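Local coordinates for protein phospholyase (Arthrobacter aurescens, PDB 5G4I) that probably uses pyridoxal phosphate to eliminate phosphate from phosphorylated amino-alcohol substrates such as phosphoethanolamine, as a lyase within the class-III aminotransferase family, at residues Leu247-Glu252 with Pro274-Met279; Leu216-Phe221 with Glu252-Phe257; Arg113-Asn118 with Val292-Glu297. One frame throughout, in Å; residues are numbered along the deposited sequence.

Contact 1: Leu247-Glu252 with Pro274-Met279; sequences LVISDE and PELVTM. With PLP (pyridoxal-5'-phosphate), chain C.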
loop_
_atom_site.group_PDB
_atom_site.type_symbol
_atom_site.label_atom_id
_atom_site.label_comp_id
_atom_site.label_asym_id
_atom_site.label_seq_id
_atom_site.Cartn_x
_atom_site.Cartn_y
_atom_site.Cartn_z
ATOM N N LEU A 247 18.411 7.103 -13.852
ATOM C CA LEU A 247 17.255 8.019 -13.801
ATOM C C LEU A 247 17.246 8.774 -12.480
ATOM O O LEU A 247 17.831 8.354 -11.476
ATOM C CB LEU A 247 15.908 7.239 -13.926
ATOM C CG LEU A 247 15.779 6.306 -15.145
ATOM C CD1 LEU A 247 14.478 5.514 -15.135
ATOM C CD2 LEU A 247 15.873 7.097 -16.443
ATOM N N VAL A 248 16.491 9.853 -12.477
ATOM C CA VAL A 248 16.270 10.670 -11.257
ATOM C C VAL A 248 14.834 10.514 -10.761
ATOM O O VAL A 248 13.872 10.688 -11.554
ATOM C CB VAL A 248 16.560 12.166 -11.527
ATOM C CG1 VAL A 248 16.223 12.994 -10.254
ATOM C CG2 VAL A 248 18.024 12.361 -11.957
ATOM N N ILE A 249 14.683 10.172 -9.455
ATOM C CA ILE A 249 13.377 10.074 -8.797
ATOM C C ILE A 249 13.303 11.244 -7.750
ATOM O O ILE A 249 14.086 11.264 -6.793
ATOM C CB ILE A 249 13.091 8.754 -8.048
ATOM C CG1 ILE A 249 13.246 7.501 -8.970
ATOM C CG2 ILE A 249 11.649 8.770 -7.439
ATOM C CD1 ILE A 249 13.347 6.208 -8.192
ATOM N N SER A 250 12.298 12.146 -7.909
ATOM C CA SER A 250 11.960 13.093 -6.796
ATOM C C SER A 250 10.862 12.498 -5.933
ATOM O O SER A 250 9.720 12.301 -6.474
ATOM C CB SER A 250 11.504 14.460 -7.332
ATOM O OG SER A 250 11.274 15.362 -6.254
ATOM N N ASP A 251 11.166 12.286 -4.643
ATOM C CA ASP A 251 10.173 11.809 -3.647
ATOM C C ASP A 251 9.526 13.090 -3.078
ATOM O O ASP A 251 10.172 13.844 -2.373
ATOM C CB ASP A 251 10.891 10.996 -2.586
ATOM C CG ASP A 251 9.980 10.518 -1.466
ATOM O OD1 ASP A 251 8.906 11.098 -1.288
ATOM O OD2 ASP A 251 10.419 9.607 -0.699
ATOM N N GLU A 252 8.258 13.306 -3.504
ATOM C CA GLU A 252 7.449 14.490 -3.137
ATOM C C GLU A 252 6.542 14.227 -1.987
ATOM O O GLU A 252 5.625 15.045 -1.738
ATOM C CB GLU A 252 6.682 15.001 -4.349
ATOM C CG GLU A 252 7.570 15.529 -5.454
ATOM C CD GLU A 252 8.197 16.889 -5.210
ATOM O OE1 GLU A 252 7.660 17.640 -4.372
ATOM O OE2 GLU A 252 9.200 17.178 -5.898
ATOM N N PRO A 274 12.829 15.590 -13.251
ATOM C CA PRO A 274 12.938 14.143 -13.048
ATOM C C PRO A 274 12.157 13.299 -14.042
ATOM O O PRO A 274 11.102 13.734 -14.560
ATOM C CB PRO A 274 12.370 13.940 -11.619
ATOM C CG PRO A 274 12.160 15.232 -11.090
ATOM C CD PRO A 274 12.042 16.244 -12.200
ATOM N N GLU A 275 12.602 12.049 -14.266
ATOM C CA GLU A 275 11.893 11.071 -15.037
ATOM C C GLU A 275 10.692 10.434 -14.276
ATOM O O GLU A 275 9.747 9.936 -14.890
ATOM C CB GLU A 275 12.744 9.948 -15.598
ATOM C CG GLU A 275 13.815 10.418 -16.576
ATOM C CD GLU A 275 15.146 10.779 -15.936
ATOM O OE1 GLU A 275 15.282 11.115 -14.727
ATOM O OE2 GLU A 275 16.202 10.789 -16.708
ATOM N N LEU A 276 10.841 10.420 -12.929
ATOM C CA LEU A 276 9.863 9.753 -12.048
ATOM C C LEU A 276 9.670 10.659 -10.824
ATOM O O LEU A 276 10.637 11.214 -10.266
ATOM C CB LEU A 276 10.487 8.408 -11.501
ATOM C CG LEU A 276 10.605 7.269 -12.589
ATOM C CD1 LEU A 276 11.781 6.301 -12.268
ATOM C CD2 LEU A 276 9.296 6.544 -12.741
ATOM N N VAL A 277 8.375 10.795 -10.456
ATOM C CA VAL A 277 7.950 11.635 -9.271
ATOM C C VAL A 277 6.998 10.794 -8.419
ATOM O O VAL A 277 6.029 10.258 -8.945
ATOM C CB VAL A 277 7.279 12.982 -9.699
ATOM C CG1 VAL A 277 6.913 13.774 -8.474
ATOM C CG2 VAL A 277 8.191 13.772 -10.598
ATOM N N THR A 278 7.344 10.636 -7.140
ATOM C CA THR A 278 6.475 9.823 -6.221
ATOM C C THR A 278 5.802 10.762 -5.206
ATOM O O THR A 278 6.293 11.822 -4.851
ATOM C CB THR A 278 7.315 8.727 -5.520
ATOM O OG1 THR A 278 8.354 9.361 -4.788
ATOM C CG2 THR A 278 7.921 7.746 -6.531
ATOM N N MET A 279 4.652 10.319 -4.692
ATOM C CA MET A 279 3.840 11.157 -3.786
ATOM C C MET A 279 2.981 10.224 -2.906
ATOM O O MET A 279 2.770 9.027 -3.166
ATOM C CB MET A 279 3.054 12.173 -4.578
ATOM C CG MET A 279 2.107 11.557 -5.460
ATOM S SD MET A 279 1.426 12.730 -6.773
ATOM C CE MET A 279 2.573 13.172 -7.580
HETATM N N1 PLP C . 9.051 9.067 1.628
HETATM C C2 PLP C . 8.974 10.181 2.394
HETATM C C2A PLP C . 9.836 11.374 2.074
HETATM C C3 PLP C . 8.041 10.231 3.548
HETATM O O3 PLP C . 7.945 11.341 4.332
HETATM C C4 PLP C . 7.220 9.029 3.814
HETATM C C4A PLP C . 6.261 8.983 4.941
HETATM C C5 PLP C . 7.399 7.875 2.901
HETATM C C6 PLP C . 8.313 7.966 1.854
HETATM C C5A PLP C . 6.597 6.609 3.105
HETATM O O4P PLP C . 5.210 6.931 3.183
HETATM P P PLP C . 4.142 5.828 3.669
HETATM O O1P PLP C . 4.301 5.805 5.171
HETATM O O2P PLP C . 2.816 6.371 3.192
HETATM O O3P PLP C . 4.584 4.563 2.975
#

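Contact 2: Leu216-Phe221 with Glu252-Phe257; sequences LFDPLF and EVQSGF. With PLP (pyridoxal-5'-phosphate), chain C; PO4 (phosphate ion), chain D.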
loop_
_atom_site.group_PDB
_atom_site.type_symbol
_atom_site.label_atom_id
_atom_site.label_comp_id
_atom_site.label_asym_id
_atom_site.label_seq_id
_atom_site.Cartn_x
_atom_site.Cartn_y
_atom_site.Cartn_z
ATOM N N LEU A 216 17.656 9.017 -5.810
ATOM C CA LEU A 216 16.331 9.170 -5.191
ATOM C C LEU A 216 16.506 10.180 -4.048
ATOM O O LEU A 216 17.432 10.068 -3.201
ATOM C CB LEU A 216 15.898 7.811 -4.565
ATOM C CG LEU A 216 14.677 7.773 -3.674
ATOM C CD1 LEU A 216 13.420 8.274 -4.357
ATOM C CD2 LEU A 216 14.474 6.351 -3.118
ATOM N N PHE A 217 15.651 11.228 -3.968
ATOM C CA PHE A 217 15.853 12.331 -2.984
ATOM C C PHE A 217 14.532 12.997 -2.655
ATOM O O PHE A 217 13.640 13.142 -3.510
ATOM C CB PHE A 217 16.890 13.387 -3.485
ATOM C CG PHE A 217 16.382 14.306 -4.590
ATOM C CD1 PHE A 217 16.159 13.843 -5.885
ATOM C CD2 PHE A 217 16.134 15.663 -4.346
ATOM C CE1 PHE A 217 15.719 14.723 -6.892
ATOM C CE2 PHE A 217 15.711 16.546 -5.350
ATOM C CZ PHE A 217 15.503 16.072 -6.618
ATOM N N ASP A 218 14.455 13.473 -1.378
ATOM C CA ASP A 218 13.456 14.466 -0.928
ATOM C C ASP A 218 13.965 15.849 -1.189
ATOM O O ASP A 218 15.000 16.245 -0.581
ATOM C CB ASP A 218 13.196 14.262 0.583
ATOM C CG ASP A 218 12.506 15.414 1.304
ATOM O OD1 ASP A 218 11.870 16.268 0.638
ATOM O OD2 ASP A 218 12.633 15.433 2.587
ATOM N N PRO A 219 13.336 16.643 -2.058
ATOM C CA PRO A 219 13.889 18.035 -2.365
ATOM C C PRO A 219 14.120 18.960 -1.171
ATOM O O PRO A 219 15.004 19.809 -1.197
ATOM C CB PRO A 219 12.775 18.635 -3.279
ATOM C CG PRO A 219 12.222 17.458 -3.999
ATOM C CD PRO A 219 12.187 16.320 -2.960
ATOM N N LEU A 220 13.344 18.820 -0.094
ATOM C CA LEU A 220 13.520 19.608 1.148
ATOM C C LEU A 220 14.665 19.061 2.035
ATOM O O LEU A 220 15.096 19.742 3.040
ATOM C CB LEU A 220 12.219 19.682 1.982
ATOM C CG LEU A 220 11.240 20.766 1.447
ATOM C CD1 LEU A 220 9.863 20.599 2.127
ATOM C CD2 LEU A 220 11.757 22.202 1.690
ATOM N N PHE A 221 15.134 17.800 1.756
ATOM C CA PHE A 221 16.109 17.130 2.648
ATOM C C PHE A 221 15.698 17.315 4.109
ATOM O O PHE A 221 16.549 17.703 4.967
ATOM C CB PHE A 221 17.540 17.602 2.321
ATOM C CG PHE A 221 17.965 17.175 0.901
ATOM C CD1 PHE A 221 18.450 15.879 0.673
ATOM C CD2 PHE A 221 17.829 18.051 -0.184
ATOM C CE1 PHE A 221 18.782 15.494 -0.631
ATOM C CE2 PHE A 221 18.168 17.635 -1.447
ATOM C CZ PHE A 221 18.651 16.367 -1.683
ATOM N N GLU A 252 8.258 13.306 -3.504
ATOM C CA GLU A 252 7.449 14.490 -3.137
ATOM C C GLU A 252 6.542 14.227 -1.987
ATOM O O GLU A 252 5.625 15.045 -1.738
ATOM C CB GLU A 252 6.682 15.001 -4.349
ATOM C CG GLU A 252 7.570 15.529 -5.454
ATOM C CD GLU A 252 8.197 16.889 -5.210
ATOM O OE1 GLU A 252 7.660 17.640 -4.372
ATOM O OE2 GLU A 252 9.200 17.178 -5.898
ATOM N N VAL A 253 6.764 13.185 -1.209
ATOM C CA VAL A 253 5.845 12.924 -0.065
ATOM C C VAL A 253 5.883 14.043 0.929
ATOM O O VAL A 253 4.758 14.409 1.453
ATOM C CB VAL A 253 6.146 11.517 0.588
ATOM C CG1 VAL A 253 5.314 11.340 1.839
ATOM C CG2 VAL A 253 5.918 10.413 -0.399
ATOM N N GLN A 254 7.016 14.636 1.218
ATOM C CA GLN A 254 7.149 15.782 2.156
ATOM C C GLN A 254 7.033 17.162 1.482
ATOM O O GLN A 254 6.547 18.128 2.146
ATOM C CB GLN A 254 8.514 15.810 2.917
ATOM C CG GLN A 254 8.765 14.605 3.784
ATOM C CD GLN A 254 7.945 14.619 5.075
ATOM O OE1 GLN A 254 7.519 15.625 5.558
ATOM N NE2 GLN A 254 7.765 13.469 5.616
ATOM N N SER A 255 7.484 17.330 0.236
ATOM C CA SER A 255 7.591 18.609 -0.364
ATOM C C SER A 255 6.494 18.935 -1.370
ATOM O O SER A 255 6.497 20.058 -1.901
ATOM C CB SER A 255 8.954 18.777 -1.054
ATOM O OG SER A 255 9.181 17.790 -2.055
ATOM N N GLY A 256 5.621 17.988 -1.690
ATOM C CA GLY A 256 4.620 18.189 -2.774
ATOM C C GLY A 256 3.364 18.913 -2.386
ATOM O O GLY A 256 3.162 19.386 -1.239
ATOM N N PHE A 257 2.455 19.012 -3.347
ATOM C CA PHE A 257 1.105 19.610 -3.139
ATOM C C PHE A 257 1.210 21.053 -2.629
ATOM O O PHE A 257 0.348 21.571 -1.877
ATOM C CB PHE A 257 0.160 18.733 -2.354
ATOM C CG PHE A 257 -0.212 17.452 -3.101
ATOM C CD1 PHE A 257 0.653 16.297 -3.118
ATOM C CD2 PHE A 257 -1.371 17.405 -3.882
ATOM C CE1 PHE A 257 0.332 15.205 -3.924
ATOM C CE2 PHE A 257 -1.673 16.302 -4.679
ATOM C CZ PHE A 257 -0.799 15.216 -4.695
HETATM N N1 PLP C . 9.051 9.067 1.628
HETATM C C2 PLP C . 8.974 10.181 2.394
HETATM C C2A PLP C . 9.836 11.374 2.074
HETATM C C3 PLP C . 8.041 10.231 3.548
HETATM O O3 PLP C . 7.945 11.341 4.332
HETATM C C4 PLP C . 7.220 9.029 3.814
HETATM C C4A PLP C . 6.261 8.983 4.941
HETATM C C5 PLP C . 7.399 7.875 2.901
HETATM C C6 PLP C . 8.313 7.966 1.854
HETATM C C5A PLP C . 6.597 6.609 3.105
HETATM O O4P PLP C . 5.210 6.931 3.183
HETATM P P PLP C . 4.142 5.828 3.669
HETATM O O1P PLP C . 4.301 5.805 5.171
HETATM O O2P PLP C . 2.816 6.371 3.192
HETATM O O3P PLP C . 4.584 4.563 2.975
HETATM P P PO4 D . 6.261 12.317 9.536
HETATM O O1 PO4 D . 6.862 13.036 8.477
HETATM O O2 PO4 D . 4.797 12.642 9.825
HETATM O O3 PO4 D . 6.867 13.170 10.645
HETATM O O4 PO4 D . 6.555 10.850 9.706
HETATM O O HOH W 1 9.456 15.143 -0.170
#

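Contact 3: Arg113-Asn118 with Val292-Glu297; sequences RLFLTN and VVTTAE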
loop_
_atom_site.group_PDB
_atom_site.type_symbol
_atom_site.label_atom_id
_atom_site.label_comp_id
_atom_site.label_asym_id
_atom_site.label_seq_id
_atom_site.Cartn_x
_atom_site.Cartn_y
_atom_site.Cartn_z
ATOM N N ARG A 113 2.090 10.800 -17.733
ATOM C CA ARG A 113 1.394 9.559 -17.409
ATOM C C ARG A 113 1.453 9.233 -15.875
ATOM O O ARG A 113 2.343 9.783 -15.198
ATOM C CB ARG A 113 2.008 8.361 -18.183
ATOM C CG ARG A 113 1.824 8.421 -19.758
ATOM C CD ARG A 113 0.389 8.400 -20.242
ATOM N NE ARG A 113 0.402 8.360 -21.745
ATOM C CZ ARG A 113 0.431 9.438 -22.519
ATOM N NH1 ARG A 113 0.496 10.640 -22.038
ATOM N NH2 ARG A 113 0.511 9.233 -23.865
ATOM N N LEU A 114 0.563 8.343 -15.424
ATOM C CA LEU A 114 0.417 8.114 -13.994
ATOM C C LEU A 114 0.198 6.614 -13.730
ATOM O O LEU A 114 -0.584 5.932 -14.445
ATOM C CB LEU A 114 -0.887 8.901 -13.556
ATOM C CG LEU A 114 -1.610 8.709 -12.260
ATOM C CD1 LEU A 114 -0.688 9.274 -11.181
ATOM C CD2 LEU A 114 -2.894 9.464 -12.064
ATOM N N PHE A 115 0.816 6.106 -12.626
ATOM C CA PHE A 115 0.438 4.860 -11.936
ATOM C C PHE A 115 -0.101 5.284 -10.538
ATOM O O PHE A 115 0.649 5.914 -9.747
ATOM C CB PHE A 115 1.635 3.948 -11.692
ATOM C CG PHE A 115 2.348 3.406 -12.925
ATOM C CD1 PHE A 115 3.382 4.086 -13.499
ATOM C CD2 PHE A 115 1.978 2.178 -13.431
ATOM C CE1 PHE A 115 4.059 3.520 -14.634
ATOM C CE2 PHE A 115 2.613 1.616 -14.535
ATOM C CZ PHE A 115 3.655 2.315 -15.136
ATOM N N LEU A 116 -1.303 4.897 -10.193
ATOM C CA LEU A 116 -1.795 5.176 -8.841
ATOM C C LEU A 116 -1.427 3.978 -7.892
ATOM O O LEU A 116 -1.302 2.816 -8.329
ATOM C CB LEU A 116 -3.323 5.384 -8.892
ATOM C CG LEU A 116 -3.722 6.757 -9.417
ATOM C CD1 LEU A 116 -5.173 6.815 -9.916
ATOM C CD2 LEU A 116 -3.536 7.860 -8.373
ATOM N N THR A 117 -1.304 4.310 -6.580
ATOM C CA THR A 117 -1.009 3.332 -5.540
ATOM C C THR A 117 -1.849 3.713 -4.305
ATOM O O THR A 117 -2.670 4.650 -4.362
ATOM C CB THR A 117 0.505 3.270 -5.163
ATOM O OG1 THR A 117 0.834 4.468 -4.422
ATOM C CG2 THR A 117 1.412 3.040 -6.379
ATOM N N ASN A 118 -1.617 3.009 -3.165
ATOM C CA ASN A 118 -2.386 3.288 -1.925
ATOM C C ASN A 118 -1.505 3.940 -0.803
ATOM O O ASN A 118 -1.948 4.101 0.329
ATOM C CB ASN A 118 -3.087 2.037 -1.425
ATOM C CG ASN A 118 -3.833 1.300 -2.508
ATOM O OD1 ASN A 118 -3.345 0.195 -2.983
ATOM N ND2 ASN A 118 -4.865 1.845 -3.008
ATOM N N VAL A 292 2.938 7.343 -8.762
ATOM C CA VAL A 292 4.187 7.547 -9.522
ATOM C C VAL A 292 3.750 8.298 -10.834
ATOM O O VAL A 292 2.928 7.792 -11.626
ATOM C CB VAL A 292 4.819 6.211 -9.910
ATOM C CG1 VAL A 292 6.085 6.497 -10.753
ATOM C CG2 VAL A 292 5.112 5.345 -8.729
ATOM N N VAL A 293 4.250 9.515 -11.036
ATOM C CA VAL A 293 4.071 10.296 -12.300
ATOM C C VAL A 293 5.353 10.141 -13.152
ATOM O O VAL A 293 6.487 10.192 -12.615
ATOM C CB VAL A 293 3.679 11.771 -11.988
ATOM C CG1 VAL A 293 3.834 12.665 -13.246
ATOM C CG2 VAL A 293 2.297 11.845 -11.364
ATOM N N THR A 294 5.181 9.837 -14.450
ATOM C CA THR A 294 6.326 9.492 -15.305
ATOM C C THR A 294 6.039 9.884 -16.762
ATOM O O THR A 294 5.035 10.585 -17.060
ATOM C CB THR A 294 6.779 8.049 -15.071
ATOM O OG1 THR A 294 8.113 7.826 -15.650
ATOM C CG2 THR A 294 5.804 7.028 -15.639
ATOM N N THR A 295 6.976 9.490 -17.651
ATOM C CA THR A 295 6.874 9.794 -19.061
ATOM C C THR A 295 6.066 8.706 -19.790
ATOM O O THR A 295 5.880 7.566 -19.365
ATOM C CB THR A 295 8.291 9.878 -19.672
ATOM O OG1 THR A 295 8.884 8.560 -19.697
ATOM C CG2 THR A 295 9.158 10.818 -18.977
ATOM N N ALA A 296 5.569 9.054 -20.976
ATOM C CA ALA A 296 4.916 8.087 -21.849
ATOM C C ALA A 296 5.802 6.906 -22.234
ATOM O O ALA A 296 5.342 5.757 -22.158
ATOM C CB ALA A 296 4.423 8.772 -23.117
ATOM N N GLU A 297 7.044 7.146 -22.581
ATOM C CA GLU A 297 7.949 6.074 -22.904
ATOM C C GLU A 297 8.141 5.078 -21.753
ATOM O O GLU A 297 8.086 3.887 -21.948
ATOM C CB GLU A 297 9.289 6.678 -23.314
ATOM C CG GLU A 297 10.491 5.716 -23.361
ATOM C CD GLU A 297 11.843 6.449 -23.340
ATOM O OE1 GLU A 297 12.169 7.041 -24.408
ATOM O OE2 GLU A 297 12.522 6.468 -22.260
HETATM O O HOH W 2 2.400 5.864 -22.725
#

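Contact 1: Leu247-Glu252 with Pro274-Met279
Two backbone N-H groups, those of Glu275 and Leu276, converge on the carbonyl O of Val248, each weakly, with the Leu276 N to Val248 O distance at 3.3 Å. The N-H of the same residue also bonds to this segment: Val248 N donates to Glu275 OE1 at 2.8 Å. That bond is fairly straight (164°) but meets the oxygen from above the carboxylate plane. The Glu275 chain bends at chi2 (89°), which brings CD against Leu247 CD2. Its other oxygen, OE2, forms a salt bridge with Arg242.

Beyond this start the strands 247-251 and 276-279 run parallel in regular register. Ser250 N gives to Leu276 O, Thr278 N to Ser250 O, and Glu252 N closes the ladder on Thr278 O at 2.8 Å. On the face carrying Ile249 and Leu276, Ile249 CG1 rests on Leu276 CD1 at 3.8 Å, and Leu247 CD1 reaches the same methyl. Ser250 lies on the other face, where Ser250 OG donates to Glu252 OE2 at 2.8 Å, while Pro274 CG touches its CB. Glu252 CG packs on Val277 CG1.

Asp251 and Thr278 share the Ile249 face, and Thr278 OG1 comes 3.3 Å from Asp251 CA. Asn124 serves both, through OD1 to Thr278 and ND2 to Asp251, and His148 adds another partner to Asp251 OD2. Asp251 OD2 stands 2.8 Å from PLP N1, a pairing that, as in other fold-type I enzymes, would favour a protonated pyridine ring and its electron-sink role.

Contact 2: Leu216-Phe221 with Glu252-Phe257
Ser255 OG sits between its backbone N and carbonyl carbon (chi1 58°), which sets it against the Pro219 ring, while Asp218 has CG anti to its backbone N (chi1 164°), on the Gln254 side; Asp218 OD1 lies 4.1 Å from Gln254 CB. Pro219 CD lies 3.5 Å from Ser255 OG, and that hydroxyl donates to Glu252 OE1. Glu252 OE2 meets Pro219 CG, the two side chains crossing at about a right angle. Leu220 completes the apolar side, with CD1 at 3.8 Å from Ser255 CB.

No direct hydrogen bond joins the segments; one water does the work. It donates to Asp218 OD1 at 2.8 Å and to Ser255 OG, and accepts from Gln254 N. Asp218 OD1 also takes Leu220 N at 3.0 Å, from well above the carboxylate plane. This makes an Asx turn within the type I turn from Asp218 to Phe221; OD2 is held by Ser222.

The same loop, 252-257, brings two residues to the cofactor. Val253 CG1 packs against the PLP ring, 3.4 Å from C3. Gln254 NE2 donates to O1 of a bound phosphate ion; its approach to PLP O3 is modelled so short that the length is doubtful. Arg414 holds Gln254 OE1. A loop just past a strand end of the large-domain sheet, bearing a ring-packing valine and an amide at O3, is characteristic of the PLP site of class-III aminotransferases.

Contact 3: Arg113-Asn118 with Val292-Glu297
The Arg113 guanidinium carries Ala296 CB over the centre of one face, 4.0 Å above its plane. The Phe115 ring is met at its edge, near its plane, by Thr294 CG2 and Val292 O, with Phe115 CE1 at 4.0 Å from Thr294 CG2. Leu126 and Ile130 of helix 120-135 also pack on Phe115. Arg113 CG, anti to the carbonyl carbon (chi1 -66°), lies against Ala296 CA at 3.7 Å, and a bend at chi2 (-62°) then places CD. A water bridges the two residues, donating to Ala296 O and accepting a weak bond from Arg113 NE. Ala25 of the second subunit packs on Arg113 as well.

Behind these side chains lies an antiparallel ladder. Arg113 and Thr294 form a hydrogen-bonded pair, with Thr294 N to Arg113 O at 2.9 Å and the return bond from Arg113 N to Thr294 O. Phe115 and Val292 form the next, where Phe115 N reaches Val292 O at 2.9 Å in an almost straight bond (173°). Leu114 and Val293 are the non-hydrogen-bonded pair between them. On their face of the sheet Leu114 CD1 touches Val293 CG2 at 3.9 Å, under cover of helix 94-104. The hydroxyl of Thr294 turns to Glu275 O, just before strand 276-279, and Thr295 N-caps helix 296-305 through Leu298 N.

This is the antiparallel edge pair of the large-domain mixed sheet, lying at the dimer interface. Arg113 and Phe115 spend their backbone N-H and C=O on strand 290-294, while Leu114 makes its backbone bonds to the second subunit. The Ala296 methyl covers one guanidinium face, and the bridging water lies on that same side; its weak bond at NE ties the guanidinium to Ala296 O in the first turn of the helix.

All three contacts belong to one mixed sheet of seven strands. Contact 1 joins strands 247-251 and 276-279, contact 3 pairs strands 113-117 and 290-294, and contact 2 starts from strand 214-217. The centres of contacts 1 and 2 lie about 9 Å apart, those of 1 and 3 about 10 Å, and those of 2 and 3 about 17 Å. Contacts 1 and 2 share Glu252, and their segments alternate along the chain; both fall inside the long loop closed by contact 3. Strands 276-279 and 290-294, successive and adjacent, carry the sheet from the PLP site of contacts 1 and 2 to contact 3, its edge within this chain, where Leu114 bonds to the second subunit.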